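TRNA (cytosine(72)-C(5))-methyltransferase (Pyrococcus horikoshii, PDB 5ZVE) uses S-adenosyl-L-methionine to methylate the C5 position of cytosine 72 in several tRNAs, a modification that appears to raise tRNA thermal stability slightly. Local coordinates at residues R75-S81 and L160-L165; L272-C276 and Y300-I305; E3-L9 and L285-L291. All blocks are in the same frame, centred on the assembly; numbering follows the deposited sequence.

Contact 1. Residues R75-S81 and L160-L165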
loop_
_atom_site.group_PDB
_atom_site.type_symbol
_atom_site.label_atom_id
_atom_site.label_comp_id
_atom_site.label_asym_id
_atom_site.label_seq_id
_atom_site.Cartn_x
_atom_site.Cartn_y
_atom_site.Cartn_z
ATOM N N ARG A 75 -13.384 3.533 8.453
ATOM C CA ARG A 75 -12.938 4.910 8.305
ATOM C C ARG A 75 -14.035 5.895 8.709
ATOM O O ARG A 75 -15.219 5.617 8.540
ATOM C CB ARG A 75 -12.497 5.142 6.858
ATOM C CG ARG A 75 -12.162 6.571 6.507
ATOM C CD ARG A 75 -13.196 7.113 5.544
ATOM N NE ARG A 75 -12.759 7.026 4.161
ATOM C CZ ARG A 75 -13.562 7.159 3.110
ATOM N NH1 ARG A 75 -14.860 7.366 3.281
ATOM N NH2 ARG A 75 -13.062 7.085 1.884
ATOM N N GLU A 76 -13.633 7.040 9.250
ATOM C CA GLU A 76 -14.573 8.099 9.601
ATOM C C GLU A 76 -14.427 9.273 8.635
ATOM O O GLU A 76 -13.315 9.662 8.281
ATOM C CB GLU A 76 -14.340 8.562 11.041
ATOM C CG GLU A 76 -14.588 7.470 12.078
ATOM C CD GLU A 76 -14.210 7.893 13.487
ATOM O OE1 GLU A 76 -13.737 9.033 13.666
ATOM O OE2 GLU A 76 -14.376 7.074 14.416
ATOM N N GLY A 77 -15.554 9.822 8.196
ATOM C CA GLY A 77 -15.549 10.963 7.295
ATOM C C GLY A 77 -16.333 10.715 6.016
ATOM O O GLY A 77 -16.800 9.595 5.777
ATOM N N PRO A 78 -16.456 11.745 5.162
ATOM C CA PRO A 78 -15.819 13.061 5.293
ATOM C C PRO A 78 -16.472 13.940 6.353
ATOM O O PRO A 78 -17.697 14.011 6.443
ATOM C CB PRO A 78 -15.991 13.670 3.900
ATOM C CG PRO A 78 -17.226 13.030 3.371
ATOM C CD PRO A 78 -17.225 11.627 3.910
ATOM N N ASN A 79 -15.639 14.602 7.149
ATOM C CA ASN A 79 -16.117 15.403 8.267
ATOM C C ASN A 79 -16.563 16.800 7.851
ATOM O O ASN A 79 -17.128 17.537 8.654
ATOM C CB ASN A 79 -15.032 15.495 9.335
ATOM C CG ASN A 79 -14.767 14.164 9.997
ATOM O OD1 ASN A 79 -15.684 13.369 10.193
ATOM N ND2 ASN A 79 -13.511 13.908 10.334
ATOM N N PHE A 80 -16.304 17.159 6.600
ATOM C CA PHE A 80 -16.862 18.380 6.040
ATOM C C PHE A 80 -17.000 18.268 4.526
ATOM O O PHE A 80 -16.406 17.391 3.896
ATOM C CB PHE A 80 -16.019 19.605 6.418
ATOM C CG PHE A 80 -14.540 19.417 6.239
ATOM C CD1 PHE A 80 -13.948 19.614 5.001
ATOM C CD2 PHE A 80 -13.735 19.085 7.317
ATOM C CE1 PHE A 80 -12.589 19.457 4.835
ATOM C CE2 PHE A 80 -12.375 18.928 7.160
ATOM C CZ PHE A 80 -11.798 19.112 5.916
ATOM N N SER A 81 -17.803 19.156 3.952
ATOM C CA SER A 81 -18.106 19.121 2.527
ATOM C C SER A 81 -16.893 19.487 1.677
ATOM O O SER A 81 -15.960 20.137 2.149
ATOM C CB SER A 81 -19.271 20.062 2.212
ATOM O OG SER A 81 -19.599 20.019 0.835
ATOM N N LEU A 160 -10.551 18.299 13.584
ATOM C CA LEU A 160 -11.485 17.988 12.513
ATOM C C LEU A 160 -10.746 17.675 11.222
ATOM O O LEU A 160 -10.694 18.500 10.309
ATOM C CB LEU A 160 -12.461 19.145 12.293
ATOM C CG LEU A 160 -13.667 18.798 11.416
ATOM C CD1 LEU A 160 -14.589 17.811 12.132
ATOM C CD2 LEU A 160 -14.411 20.063 11.030
ATOM N N PRO A 161 -10.156 16.476 11.147
ATOM C CA PRO A 161 -9.551 16.021 9.896
ATOM C C PRO A 161 -10.632 15.749 8.858
ATOM O O PRO A 161 -11.771 15.503 9.232
ATOM C CB PRO A 161 -8.830 14.737 10.303
ATOM C CG PRO A 161 -9.648 14.215 11.439
ATOM C CD PRO A 161 -10.107 15.438 12.193
ATOM N N LYS A 162 -10.289 15.807 7.580
ATOM C CA LYS A 162 -11.255 15.489 6.542
ATOM C C LYS A 162 -11.729 14.038 6.700
ATOM O O LYS A 162 -12.921 13.746 6.609
ATOM C CB LYS A 162 -10.639 15.726 5.166
ATOM C CG LYS A 162 -11.477 15.239 4.014
ATOM C CD LYS A 162 -12.530 16.237 3.609
ATOM C CE LYS A 162 -12.728 16.211 2.105
ATOM N NZ LYS A 162 -14.058 16.752 1.717
ATOM N N PHE A 163 -10.782 13.141 6.958
ATOM C CA PHE A 163 -11.084 11.745 7.254
ATOM C C PHE A 163 -10.303 11.304 8.477
ATOM O O PHE A 163 -9.280 11.897 8.815
ATOM C CB PHE A 163 -10.741 10.826 6.076
ATOM C CG PHE A 163 -11.548 11.085 4.839
ATOM C CD1 PHE A 163 -12.796 10.500 4.674
ATOM C CD2 PHE A 163 -11.051 11.895 3.829
ATOM C CE1 PHE A 163 -13.540 10.729 3.530
ATOM C CE2 PHE A 163 -11.788 12.123 2.676
ATOM C CZ PHE A 163 -13.036 11.543 2.528
ATOM N N LYS A 164 -10.785 10.259 9.138
ATOM C CA LYS A 164 -10.101 9.723 10.303
ATOM C C LYS A 164 -9.876 8.218 10.201
ATOM O O LYS A 164 -10.824 7.441 10.113
ATOM C CB LYS A 164 -10.890 10.042 11.571
ATOM C CG LYS A 164 -10.261 9.517 12.848
ATOM C CD LYS A 164 -8.822 9.951 12.983
ATOM C CE LYS A 164 -8.246 9.518 14.323
ATOM N NZ LYS A 164 -6.768 9.718 14.369
ATOM N N LEU A 165 -8.604 7.830 10.205
ATOM C CA LEU A 165 -8.192 6.444 10.353
ATOM C C LEU A 165 -7.430 6.342 11.664
ATOM O O LEU A 165 -6.769 7.293 12.065
ATOM C CB LEU A 165 -7.314 5.988 9.184
ATOM C CG LEU A 165 -7.942 5.852 7.796
ATOM C CD1 LEU A 165 -6.904 5.396 6.785
ATOM C CD2 LEU A 165 -9.093 4.873 7.840
#
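Where two segments lack regular structure for most of their length, side-chain conformation decides much of how they fit, as 75-81 and 160-165 illustrate. The m rotamer of Asn79 directs ND2 at Pro161 O (2.6 Å), while its backbone N bonds Lys162 O (2.9 Å). Phe80, in p, lays its ring between Leu160 and the chain of Lys162, with CD2 3.9 Å from Leu160 CD2. Lys162 points away overall, although its CB already touches 75-81, and its t, p course carries CD to 3.4 Å from Phe80 CE1; NZ makes a weak bond with Phe80 O (3.3 Å) and a salt bridge with Asp82. The contact ties the exit of the ferredoxin-like domain's strand 70-74 to the end of strand 154-161 of the PUA domain, so the two ends of the PUA insertion lie together. Arg75, t at chi1, brings NE to 3.5 Å from Phe163 CD1, which lies over a guanidinium face, and reaches on to Glu31 and Pro32; the Phe163 ring meets Tyr102 edge-to-face. A cis peptide precedes Pro78, whose CD is 3.8 Å from Phe163 CE1. At Gly77 a CB would clash with Lys162 O and Phe163 CD1, and the backbone angles would jam it against Glu76 O, which alone calls for glycine. The segments also share one antiparallel bridge, the hydrogen-bonded pair Glu76 N to Lys164 O (3.0 Å) and Lys164 N to Glu76 O (2.7 Å).

Contact 2. Residues L272-C276 and Y300-I305. With SAH (S-adenosyl-L-homocysteine), chain C.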
loop_
_atom_site.group_PDB
_atom_site.type_symbol
_atom_site.label_atom_id
_atom_site.label_comp_id
_atom_site.label_asym_id
_atom_site.label_seq_id
_atom_site.Cartn_x
_atom_site.Cartn_y
_atom_site.Cartn_z
ATOM N N LEU A 272 6.593 -11.595 -7.055
ATOM C CA LEU A 272 7.041 -10.367 -7.689
ATOM C C LEU A 272 6.018 -9.267 -7.431
ATOM O O LEU A 272 5.099 -9.044 -8.221
ATOM C CB LEU A 272 7.267 -10.576 -9.192
ATOM C CG LEU A 272 7.713 -9.369 -10.021
ATOM C CD1 LEU A 272 8.886 -8.651 -9.372
ATOM C CD2 LEU A 272 8.078 -9.807 -11.432
ATOM N N ASP A 273 6.176 -8.600 -6.296
ATOM C CA ASP A 273 5.350 -7.451 -5.965
ATOM C C ASP A 273 6.073 -6.240 -6.529
ATOM O O ASP A 273 6.830 -5.568 -5.835
ATOM C CB ASP A 273 5.144 -7.348 -4.454
ATOM C CG ASP A 273 4.211 -6.225 -4.065
ATOM O OD1 ASP A 273 3.236 -5.974 -4.804
ATOM O OD2 ASP A 273 4.452 -5.597 -3.012
ATOM N N ALA A 274 5.813 -5.958 -7.799
ATOM C CA ALA A 274 6.733 -5.172 -8.611
ATOM C C ALA A 274 6.607 -3.673 -8.385
ATOM O O ALA A 274 5.515 -3.170 -8.117
ATOM C CB ALA A 274 6.519 -5.498 -10.081
ATOM N N PRO A 275 7.739 -2.954 -8.484
ATOM C CA PRO A 275 7.696 -1.493 -8.562
ATOM C C PRO A 275 6.766 -1.076 -9.691
ATOM O O PRO A 275 6.817 -1.666 -10.768
ATOM C CB PRO A 275 9.153 -1.106 -8.847
ATOM C CG PRO A 275 9.799 -2.362 -9.352
ATOM C CD PRO A 275 9.107 -3.474 -8.630
ATOM N N CYS A 276 5.911 -0.094 -9.442
ATOM C CA CYS A 276 4.880 0.257 -10.405
ATOM C C CYS A 276 4.518 1.722 -10.282
ATOM O O CYS A 276 4.989 2.406 -9.376
ATOM C CB CYS A 276 3.637 -0.622 -10.214
ATOM S SG CYS A 276 2.777 -0.409 -8.635
ATOM N N TYR A 300 10.043 -1.655 -17.642
ATOM C CA TYR A 300 10.955 -1.917 -16.536
ATOM C C TYR A 300 10.589 -3.218 -15.807
ATOM O O TYR A 300 11.464 -3.967 -15.382
ATOM C CB TYR A 300 10.940 -0.725 -15.574
ATOM C CG TYR A 300 11.849 -0.831 -14.369
ATOM C CD1 TYR A 300 13.222 -0.978 -14.518
ATOM C CD2 TYR A 300 11.334 -0.744 -13.079
ATOM C CE1 TYR A 300 14.058 -1.056 -13.417
ATOM C CE2 TYR A 300 12.161 -0.821 -11.971
ATOM C CZ TYR A 300 13.521 -0.978 -12.145
ATOM O OH TYR A 300 14.353 -1.055 -11.049
ATOM N N GLN A 301 9.294 -3.491 -15.686
ATOM C CA GLN A 301 8.823 -4.682 -14.978
ATOM C C GLN A 301 9.135 -5.975 -15.737
ATOM O O GLN A 301 9.363 -7.019 -15.127
ATOM C CB GLN A 301 7.320 -4.582 -14.719
ATOM C CG GLN A 301 6.934 -3.468 -13.751
ATOM C CD GLN A 301 5.476 -3.100 -13.862
ATOM O OE1 GLN A 301 4.825 -3.421 -14.854
ATOM N NE2 GLN A 301 4.955 -2.407 -12.854
ATOM N N ARG A 302 9.146 -5.896 -17.068
ATOM C CA ARG A 302 9.416 -7.058 -17.908
ATOM C C ARG A 302 10.786 -7.653 -17.629
ATOM O O ARG A 302 10.978 -8.862 -17.739
ATOM C CB ARG A 302 9.289 -6.704 -19.388
ATOM C CG ARG A 302 7.852 -6.615 -19.859
ATOM C CD ARG A 302 7.745 -6.128 -21.294
ATOM N NE ARG A 302 6.408 -5.610 -21.560
ATOM C CZ ARG A 302 6.148 -4.345 -21.868
ATOM N NH1 ARG A 302 7.140 -3.471 -21.980
ATOM N NH2 ARG A 302 4.899 -3.955 -22.086
ATOM N N ALA A 303 11.739 -6.801 -17.279
ATOM C CA ALA A 303 13.065 -7.266 -16.906
ATOM C C ALA A 303 13.006 -8.159 -15.669
ATOM O O ALA A 303 13.645 -9.214 -15.633
ATOM C CB ALA A 303 13.992 -6.081 -16.678
ATOM N N PHE A 304 12.230 -7.741 -14.666
ATOM C CA PHE A 304 11.999 -8.550 -13.465
ATOM C C PHE A 304 11.331 -9.881 -13.793
ATOM O O PHE A 304 11.759 -10.949 -13.344
ATOM C CB PHE A 304 11.112 -7.799 -12.463
ATOM C CG PHE A 304 11.751 -6.586 -11.855
ATOM C CD1 PHE A 304 11.875 -5.412 -12.580
ATOM C CD2 PHE A 304 12.192 -6.605 -10.542
ATOM C CE1 PHE A 304 12.453 -4.287 -12.015
ATOM C CE2 PHE A 304 12.767 -5.481 -9.969
ATOM C CZ PHE A 304 12.897 -4.323 -10.706
ATOM N N ILE A 305 10.271 -9.790 -14.586
ATOM C CA ILE A 305 9.450 -10.932 -14.945
ATOM C C ILE A 305 10.268 -12.002 -15.649
ATOM O O ILE A 305 10.201 -13.180 -15.300
ATOM C CB ILE A 305 8.305 -10.503 -15.863
ATOM C CG1 ILE A 305 7.305 -9.627 -15.103
ATOM C CG2 ILE A 305 7.643 -11.722 -16.470
ATOM C CD1 ILE A 305 6.294 -8.947 -16.003
HETATM N N SAH C . 6.705 -6.065 -1.621
HETATM C CA SAH C . 6.969 -4.990 -0.671
HETATM C CB SAH C . 6.881 -3.620 -1.344
HETATM C CG SAH C . 7.450 -3.528 -2.762
HETATM S SD SAH C . 7.659 -1.801 -3.259
HETATM C C SAH C . 6.070 -5.054 0.567
HETATM O O SAH C . 5.071 -5.772 0.600
HETATM O OXT SAH C . 6.325 -4.389 1.571
HETATM C "C5'" SAH C . 8.780 -2.204 -4.630
HETATM C "C4'" SAH C . 10.240 -2.376 -4.218
HETATM O "O4'" SAH C . 11.021 -2.710 -5.348
HETATM C "C3'" SAH C . 10.881 -1.130 -3.619
HETATM O "O3'" SAH C . 11.229 -1.392 -2.280
HETATM C "C2'" SAH C . 12.155 -0.903 -4.411
HETATM O "O2'" SAH C . 13.243 -0.713 -3.540
HETATM C "C1'" SAH C . 12.328 -2.208 -5.160
HETATM N N9 SAH C . 13.055 -2.080 -6.442
HETATM C C8 SAH C . 12.924 -1.116 -7.410
HETATM N N7 SAH C . 13.783 -1.399 -8.419
HETATM C C5 SAH C . 14.460 -2.527 -8.108
HETATM C C6 SAH C . 15.444 -3.252 -8.771
HETATM N N6 SAH C . 15.897 -2.861 -9.961
HETATM N N1 SAH C . 15.952 -4.392 -8.186
HETATM C C2 SAH C . 15.488 -4.807 -6.952
HETATM N N3 SAH C . 14.514 -4.082 -6.299
HETATM C C4 SAH C . 14.009 -2.961 -6.870
#
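An inverse gamma turn centred on Asp273 sits at the C-terminal part of strand 267-273, where the cofactor product binds. This is the Rossmann-like class I methyltransferase fold, in which helix 291-310 packs beside this strand, and both segments contribute to the S-adenosyl-L-homocysteine pocket. Asp273 makes no contact with 300-305; its OD2 accepts a hydrogen bond from the SAH amino N (2.7 Å) and forms a salt bridge with Lys211. Leu272 points the other way, toward the helix, where its CD2 lies 3.8 Å from both Phe304 CB and Ile305 CG1. Pro275 lies against two aromatic side chains of the pocket, its CG 3.8 Å from Tyr300 CE2 and 3.9 Å from Phe304 CZ. These rings then meet the adenine: Phe304 CZ is 3.4 Å from SAH C6, which lies near the plane of the ring at its edge, and Tyr300 OH accepts a hydrogen bond from SAH N6 (2.6 Å). Beyond the pocket, the side chain of Cys276 touches that of Cys323, the predicted nucleophile. One polar bond ties the helix to the loop after Asp273: Gln301 NE2 donates to Pro275 O at 2.9 Å, with a nearly straight N-H...O angle of 171°.

Contact 3. Residues E3-L9 and L285-L291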
loop_
_atom_site.group_PDB
_atom_site.type_symbol
_atom_site.label_atom_id
_atom_site.label_comp_id
_atom_site.label_asym_id
_atom_site.label_seq_id
_atom_site.Cartn_x
_atom_site.Cartn_y
_atom_site.Cartn_z
ATOM N N GLU A 3 -9.694 17.030 -10.983
ATOM C CA GLU A 3 -8.526 17.893 -11.069
ATOM C C GLU A 3 -7.256 17.232 -10.533
ATOM O O GLU A 3 -6.144 17.604 -10.916
ATOM C CB GLU A 3 -8.790 19.201 -10.321
ATOM C CG GLU A 3 -8.642 19.111 -8.801
ATOM C CD GLU A 3 -9.968 18.972 -8.090
ATOM O OE1 GLU A 3 -10.915 18.431 -8.701
ATOM O OE2 GLU A 3 -10.062 19.405 -6.918
ATOM N N ALA A 4 -7.423 16.265 -9.636
ATOM C CA ALA A 4 -6.288 15.564 -9.046
ATOM C C ALA A 4 -5.540 14.706 -10.062
ATOM O O ALA A 4 -4.420 14.260 -9.804
ATOM C CB ALA A 4 -6.751 14.709 -7.900
ATOM N N PHE A 5 -6.167 14.478 -11.211
ATOM C CA PHE A 5 -5.613 13.595 -12.231
ATOM C C PHE A 5 -5.367 14.360 -13.521
ATOM O O PHE A 5 -6.265 15.039 -14.014
ATOM C CB PHE A 5 -6.558 12.417 -12.492
ATOM C CG PHE A 5 -6.948 11.666 -11.250
ATOM C CD1 PHE A 5 -8.023 12.082 -10.479
ATOM C CD2 PHE A 5 -6.241 10.546 -10.853
ATOM C CE1 PHE A 5 -8.377 11.400 -9.332
ATOM C CE2 PHE A 5 -6.592 9.856 -9.709
ATOM C CZ PHE A 5 -7.662 10.284 -8.948
ATOM N N PRO A 6 -4.148 14.257 -14.070
ATOM C CA PRO A 6 -3.822 14.930 -15.331
ATOM C C PRO A 6 -4.764 14.465 -16.435
ATOM O O PRO A 6 -5.262 13.343 -16.368
ATOM C CB PRO A 6 -2.375 14.507 -15.604
ATOM C CG PRO A 6 -2.156 13.293 -14.771
ATOM C CD PRO A 6 -3.027 13.447 -13.566
ATOM N N LYS A 7 -5.006 15.320 -17.422
ATOM C CA LYS A 7 -6.050 15.087 -18.412
ATOM C C LYS A 7 -5.842 13.813 -19.227
ATOM O O LYS A 7 -6.792 13.062 -19.451
ATOM C CB LYS A 7 -6.152 16.284 -19.361
ATOM C CG LYS A 7 -7.270 16.169 -20.384
ATOM C CD LYS A 7 -8.578 16.643 -19.786
ATOM C CE LYS A 7 -9.783 16.201 -20.593
ATOM N NZ LYS A 7 -9.788 16.787 -21.959
ATOM N N GLU A 8 -4.613 13.563 -19.668
ATOM C CA GLU A 8 -4.358 12.399 -20.512
ATOM C C GLU A 8 -4.578 11.091 -19.755
ATOM O O GLU A 8 -5.021 10.106 -20.337
ATOM C CB GLU A 8 -2.946 12.433 -21.104
ATOM C CG GLU A 8 -1.817 12.524 -20.104
ATOM C CD GLU A 8 -0.480 12.170 -20.732
ATOM O OE1 GLU A 8 0.552 12.227 -20.029
ATOM O OE2 GLU A 8 -0.460 11.824 -21.933
ATOM N N LEU A 9 -4.266 11.081 -18.463
ATOM C CA LEU A 9 -4.550 9.918 -17.631
ATOM C C LEU A 9 -6.056 9.725 -17.477
ATOM O O LEU A 9 -6.553 8.596 -17.486
ATOM C CB LEU A 9 -3.887 10.044 -16.258
ATOM C CG LEU A 9 -4.137 8.867 -15.312
ATOM C CD1 LEU A 9 -3.537 7.592 -15.874
ATOM C CD2 LEU A 9 -3.587 9.152 -13.928
ATOM N N LEU A 285 -4.200 12.516 -3.340
ATOM C CA LEU A 285 -4.461 13.953 -3.315
ATOM C C LEU A 285 -4.196 14.566 -4.691
ATOM O O LEU A 285 -5.045 15.269 -5.235
ATOM C CB LEU A 285 -3.612 14.643 -2.242
ATOM C CG LEU A 285 -4.138 14.621 -0.798
ATOM C CD1 LEU A 285 -4.211 13.210 -0.234
ATOM C CD2 LEU A 285 -3.295 15.512 0.102
ATOM N N TRP A 286 -3.013 14.305 -5.243
ATOM C CA TRP A 286 -2.678 14.742 -6.595
ATOM C C TRP A 286 -1.861 13.671 -7.292
ATOM O O TRP A 286 -0.787 13.300 -6.820
ATOM C CB TRP A 286 -1.900 16.064 -6.583
ATOM C CG TRP A 286 -2.584 17.153 -5.817
ATOM C CD1 TRP A 286 -2.323 17.536 -4.539
ATOM C CD2 TRP A 286 -3.651 17.988 -6.279
ATOM N NE1 TRP A 286 -3.155 18.565 -4.175
ATOM C CE2 TRP A 286 -3.983 18.859 -5.223
ATOM C CE3 TRP A 286 -4.355 18.085 -7.481
ATOM C CZ2 TRP A 286 -4.992 19.818 -5.334
ATOM C CZ3 TRP A 286 -5.357 19.035 -7.588
ATOM C CH2 TRP A 286 -5.665 19.891 -6.522
ATOM N N GLU A 287 -2.370 13.176 -8.414
ATOM C CA GLU A 287 -1.667 12.156 -9.181
ATOM C C GLU A 287 -0.606 12.811 -10.059
ATOM O O GLU A 287 -0.930 13.635 -10.908
ATOM C CB GLU A 287 -2.642 11.351 -10.038
ATOM C CG GLU A 287 -1.983 10.255 -10.867
ATOM C CD GLU A 287 -1.317 9.190 -10.014
ATOM O OE1 GLU A 287 -0.072 9.188 -9.923
ATOM O OE2 GLU A 287 -2.044 8.350 -9.434
ATOM N N GLU A 288 0.658 12.454 -9.846
ATOM C CA GLU A 288 1.753 13.059 -10.602
ATOM C C GLU A 288 2.201 12.213 -11.791
ATOM O O GLU A 288 2.682 12.747 -12.793
ATOM C CB GLU A 288 2.951 13.316 -9.685
ATOM C CG GLU A 288 2.638 14.180 -8.470
ATOM C CD GLU A 288 2.696 13.391 -7.175
ATOM O OE1 GLU A 288 2.566 12.149 -7.235
ATOM O OE2 GLU A 288 2.870 14.007 -6.100
ATOM N N ARG A 289 2.043 10.898 -11.684
ATOM C CA ARG A 289 2.487 10.006 -12.747
ATOM C C ARG A 289 1.460 9.942 -13.864
ATOM O O ARG A 289 0.258 10.060 -13.625
ATOM C CB ARG A 289 2.777 8.605 -12.199
ATOM C CG ARG A 289 4.155 8.495 -11.561
ATOM C CD ARG A 289 4.296 7.237 -10.743
ATOM N NE ARG A 289 5.514 7.243 -9.938
ATOM C CZ ARG A 289 5.792 6.342 -8.998
ATOM N NH1 ARG A 289 4.934 5.365 -8.735
ATOM N NH2 ARG A 289 6.925 6.423 -8.312
ATOM N N THR A 290 1.944 9.772 -15.091
ATOM C CA THR A 290 1.081 9.793 -16.262
ATOM C C THR A 290 1.504 8.749 -17.301
ATOM O O THR A 290 2.231 7.805 -16.983
ATOM C CB THR A 290 1.048 11.199 -16.898
ATOM O OG1 THR A 290 0.110 11.210 -17.981
ATOM C CG2 THR A 290 2.437 11.620 -17.395
ATOM N N LEU A 291 1.031 8.917 -18.533
ATOM C CA LEU A 291 1.153 7.882 -19.560
ATOM C C LEU A 291 2.590 7.467 -19.843
ATOM O O LEU A 291 2.888 6.277 -19.915
ATOM C CB LEU A 291 0.487 8.341 -20.861
ATOM C CG LEU A 291 -0.975 7.921 -21.070
ATOM C CD1 LEU A 291 -1.834 8.230 -19.855
ATOM C CD2 LEU A 291 -1.560 8.566 -22.321
#
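This is an interdomain contact, in which the N-terminal segment 3-9, leading into helix 7-17 of the ferredoxin-like domain, lies along an irregular loop of the methyltransferase domain that runs up to helix 291-310. It illustrates how loops can be joined by a few well-placed polar bonds with apolar packing between them. At one end Glu287 N donates to Ala4 O (2.7 Å), where the two segments pass closest, the CA atoms of Ala4 and Trp286 being 4.4 Å apart. The indole covers this end: Trp286 CE3 is 3.5 Å from Ala4 CA, and its CZ3 is 3.5 Å from Glu3 CG. In the middle, the aliphatic part of Glu287 serves as an apolar surface, with CB 3.8 Å from Phe5 CD2 and CG 3.6 Å from Leu9 CD2. Its carboxylate turns back to its own loop, OE1 accepting from Arg289 N (3.2 Å), and is paired with Lys284. Pro6 occupies the N-cap position of helix 7-17 and sets CD 3.4 Å from Glu287 O. At the far end Leu291 CD1 approaches Leu9 CA at 3.9 Å. Thr290 is at the N-cap position of helix 291-310, but its side chain makes no capping bond; instead OG1 donates a very short hydrogen bond to Glu8 OE1 (2.3 Å), so the starts of two helices from different domains meet here. Helix 19-29 takes the Phe5 ring against Met26 and Leu29, while Leu285 and Glu288 reach helix 95-101 at Glu99 and Lys95.

Contact 2 is a buried, intradomain packing of strand against helix around the cofactor product; contacts 1 and 3 are partly buried seams between domains, built largely from loops. Both seams hold the ferredoxin-like domain, contact 1 against the PUA domain and contact 3 against the methyltransferase domain, and contact 1 is nested within the chain loop closed by contact 3. Main-chain pairing dominates contact 1, apolar side chains contact 2, and contact 3 mixes the two with a carboxylate-hydroxyl bond. Contacts 2 and 3 share helix 291-310 and touch: Arg289 NH1, hydrogen-bonded to Thr277 O, closely approaches Cys276 O at 3.0 Å; contacts 1 and 2 have centres about 35 Å apart.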